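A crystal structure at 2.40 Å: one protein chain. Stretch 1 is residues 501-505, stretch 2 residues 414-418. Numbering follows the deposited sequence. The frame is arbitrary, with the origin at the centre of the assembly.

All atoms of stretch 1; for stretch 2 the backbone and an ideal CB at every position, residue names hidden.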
ATOM      1  N   SER A 501      10.334   3.784  -4.910  1.00 20.73           N
ATOM      2  CA  SER A 501      11.601   4.461  -4.684  1.00 21.12           C
ATOM      3  C   SER A 501      12.331   3.937  -3.452  1.00 20.08           C
ATOM      4  O   SER A 501      11.711   3.460  -2.503  1.00 18.70           O
ATOM      5  CB  SER A 501      11.390   5.975  -4.579  1.00 27.42           C
ATOM      6  OG  SER A 501      10.510   6.297  -3.518  1.00 28.65           O
ATOM      7  N   LEU A 502      13.657   4.035  -3.490  1.00 19.66           N
ATOM      8  CA  LEU A 502      14.518   3.625  -2.390  1.00 25.42           C
ATOM      9  C   LEU A 502      15.490   4.747  -2.040  1.00 28.52           C
ATOM     10  O   LEU A 502      15.903   5.511  -2.912  1.00 29.96           O
ATOM     11  CB  LEU A 502      15.329   2.393  -2.790  1.00 23.01           C
ATOM     12  CG  LEU A 502      14.651   1.028  -2.804  1.00 21.65           C
ATOM     13  CD1 LEU A 502      15.429   0.078  -3.701  1.00 23.31           C
ATOM     14  CD2 LEU A 502      14.558   0.476  -1.390  1.00 17.78           C
ATOM     15  N   ASP A 503      15.859   4.840  -0.768  1.00 25.18           N
ATOM     16  CA  ASP A 503      16.912   5.754  -0.351  1.00 24.80           C
ATOM     17  C   ASP A 503      18.243   5.013  -0.387  1.00 25.64           C
ATOM     18  O   ASP A 503      18.574   4.266   0.536  1.00 23.39           O
ATOM     19  CB  ASP A 503      16.649   6.291   1.057  1.00 22.91           C
ATOM     20  CG  ASP A 503      17.554   7.462   1.417  1.00 25.87           C
ATOM     21  OD1 ASP A 503      18.526   7.723   0.677  1.00 25.75           O
ATOM     22  OD2 ASP A 503      17.296   8.122   2.447  1.00 29.20           O
ATOM     23  N   TYR A 504      19.003   5.223  -1.457  1.00 32.13           N
ATOM     24  CA  TYR A 504      20.275   4.535  -1.643  1.00 33.42           C
ATOM     25  C   TYR A 504      21.343   5.029  -0.671  1.00 35.14           C
ATOM     26  O   TYR A 504      22.370   4.376  -0.482  1.00 36.49           O
ATOM     27  CB  TYR A 504      20.757   4.676  -3.092  1.00 26.40           C
ATOM     28  CG  TYR A 504      20.053   3.757  -4.073  1.00 22.41           C
ATOM     29  CD1 TYR A 504      18.840   4.114  -4.646  1.00 22.02           C
ATOM     30  CD2 TYR A 504      20.610   2.537  -4.432  1.00 21.95           C
ATOM     31  CE1 TYR A 504      18.198   3.280  -5.546  1.00 21.21           C
ATOM     32  CE2 TYR A 504      19.976   1.695  -5.329  1.00 23.77           C
ATOM     33  CZ  TYR A 504      18.770   2.071  -5.883  1.00 25.75           C
ATOM     34  OH  TYR A 504      18.134   1.234  -6.775  1.00 20.19           O
ATOM     35  N   GLY A 505      21.091   6.175  -0.050  1.00 25.25           N
ATOM     36  CA  GLY A 505      22.027   6.751   0.899  1.00 26.63           C
ATOM     37  C   GLY A 505      23.261   7.319   0.228  1.00 27.98           C
ATOM     38  O   GLY A 505      23.185   8.327  -0.473  1.00 33.25           O
ATOM     39  N   UNK A 414      24.271  -1.848   2.672  1.00 22.76           N
ATOM     40  CA  UNK A 414      24.357  -1.243   3.996  1.00 28.63           C
ATOM     41  C   UNK A 414      23.947   0.229   3.980  1.00 28.34           C
ATOM     42  O   UNK A 414      23.544   0.776   5.006  1.00 28.32           O
ATOM     43  CB  UNK A 414      25.779  -1.381   4.542  1.00 28.63           C
ATOM     44  N   UNK A 415      24.051   0.864   2.816  1.00 24.08           N
ATOM     45  CA  UNK A 415      23.794   2.293   2.705  1.00 27.09           C
ATOM     46  C   UNK A 415      22.323   2.631   2.460  1.00 27.66           C
ATOM     47  O   UNK A 415      21.935   3.794   2.547  1.00 33.99           O
ATOM     48  CB  UNK A 415      24.644   2.877   1.575  1.00 27.09           C
ATOM     49  N   UNK A 416      21.512   1.622   2.151  1.00 22.48           N
ATOM     50  CA  UNK A 416      20.073   1.825   2.039  1.00 23.34           C
ATOM     51  C   UNK A 416      19.543   2.374   3.361  1.00 25.82           C
ATOM     52  O   UNK A 416      19.978   1.956   4.434  1.00 26.62           O
ATOM     53  CB  UNK A 416      19.362   0.523   1.665  1.00 23.34           C
ATOM     54  N   UNK A 417      18.613   3.318   3.286  1.00 22.09           N
ATOM     55  CA  UNK A 417      18.028   3.879   4.495  1.00 22.56           C
ATOM     56  C   UNK A 417      16.530   3.636   4.550  1.00 21.59           C
ATOM     57  O   UNK A 417      15.796   3.963   3.619  1.00 21.20           O
ATOM     58  CB  UNK A 417      18.319   5.379   4.580  1.00 22.56           C
ATOM     59  N   UNK A 418      16.081   3.063   5.655  1.00 21.34           N
ATOM     60  CA  UNK A 418      14.663   2.844   5.874  1.00 20.63           C
ATOM     61  C   UNK A 418      14.208   3.667   7.072  1.00 21.53           C
ATOM     62  O   UNK A 418      13.128   3.442   7.620  1.00 21.19           O
ATOM     63  CB  UNK A 418      14.365   1.359   6.087  1.00 20.63           C
TER

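Position 414 places few demands on its side chain. Its CA-to-CB bond points away from stretch 1, and the ideal CB has nothing of that stretch within 5.5 Å, so almost any residue compatible with a helical backbone (phi/psi -59/-24) would serve. The deposited residue is Ala414, which makes no contact here.

At position 415 the backbone does most of the work. The CB points sideways and lies 3.4 Å from Tyr504 O, while the carbonyl O of 415 comes 3.4 Å from Gly505 CA, in a CA-H...O contact. A CB on Gly505 would sit 2.1 Å from that same carbonyl O, a clash, and the positive phi of Gly505 also favours glycine. Beyond its CB, 415 meets open space, which suits a long polar or charged chain. It is Arg415, whose chain runs outward, its end leading away from stretch 1. Its O also lies 3.1 Å from Tyr504 O; both atoms are acceptors, so no hydrogen bond joins them.

Position 416 is the instructive one. Its CA-to-CB bond points away overall, yet the CB is only 4.0 Å from Asp503 O, and the Tyr504 ring and the Leu502 methyls lie within reach of a chain that bends back. A large apolar side chain is called for; leucine, methionine or an aromatic residue could all be considered. The residue is Phe416. With chi1 at -78° (m), its ring returns to stretch 1, and its CE1 lies over one face of the Tyr504 ring, 3.5 Å from Tyr504 CD2. The two rings meet obliquely, planes at 47° and centroids 5.0 Å apart. The same atom, Phe416 CE1, is 4.0 Å from Leu502 CD1, so one ring carbon touches two apolar neighbours. Phe416 CA adds a CA-H...O contact to Asp503 O at 3.2 Å.

At 417 the backbone is extended (-119/127), and its N donates a hydrogen bond to Asp503 O at 2.9 Å, a link open to any residue but proline. A water accepts from Asp503 N at 3.0 Å and donates to the O of 417 at 2.9 Å, continuing the pairing where the chains spread. The CB points toward stretch 1, 3.6 Å from Asp503 OD2, so a small or polar residue fits and an acidic one would be less welcome. Ser417 is found; its CB packs beside the carboxylate, and Asp503 OD1 accepts a hydrogen bond from Gly505 N at 3.1 Å.

Position 418 turns its CB away, beyond reach of stretch 1, leaving the choice wide. Ser418 bonds through OG elsewhere in the structure.

Stretch 2, residues 414-418: ARFSS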
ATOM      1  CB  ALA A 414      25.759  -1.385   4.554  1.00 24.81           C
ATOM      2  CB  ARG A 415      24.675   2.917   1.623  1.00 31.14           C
ATOM      3  CG  ARG A 415      26.128   2.507   1.729  1.00 38.40           C
ATOM      4  CD  ARG A 415      27.058   3.532   1.104  1.00 45.22           C
ATOM      5  NE  ARG A 415      28.433   3.043   1.067  1.00 51.34           N
ATOM      6  CZ  ARG A 415      29.286   3.287   0.078  1.00 54.51           C
ATOM      7  NH1 ARG A 415      28.910   4.022  -0.959  1.00 55.78           N
ATOM      8  NH2 ARG A 415      30.518   2.794   0.124  1.00 55.45           N
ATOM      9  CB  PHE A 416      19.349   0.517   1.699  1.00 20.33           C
ATOM     10  CG  PHE A 416      19.442   0.116   0.247  1.00 23.93           C
ATOM     11  CD1 PHE A 416      18.934   0.938  -0.750  1.00 24.06           C
ATOM     12  CD2 PHE A 416      20.010  -1.098  -0.117  1.00 23.74           C
ATOM     13  CE1 PHE A 416      19.013   0.563  -2.087  1.00 24.83           C
ATOM     14  CE2 PHE A 416      20.091  -1.479  -1.448  1.00 19.44           C
ATOM     15  CZ  PHE A 416      19.592  -0.650  -2.433  1.00 26.52           C
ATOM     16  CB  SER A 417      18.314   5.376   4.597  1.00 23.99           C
ATOM     17  OG  SER A 417      17.752   5.912   5.784  1.00 24.60           O
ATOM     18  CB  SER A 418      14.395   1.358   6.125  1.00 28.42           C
ATOM     19  OG  SER A 418      14.774   0.575   5.008  1.00 18.95           O
TER
HETATM   20  O   HOH W   1      14.764   2.828   1.216  1.00 21.22           O
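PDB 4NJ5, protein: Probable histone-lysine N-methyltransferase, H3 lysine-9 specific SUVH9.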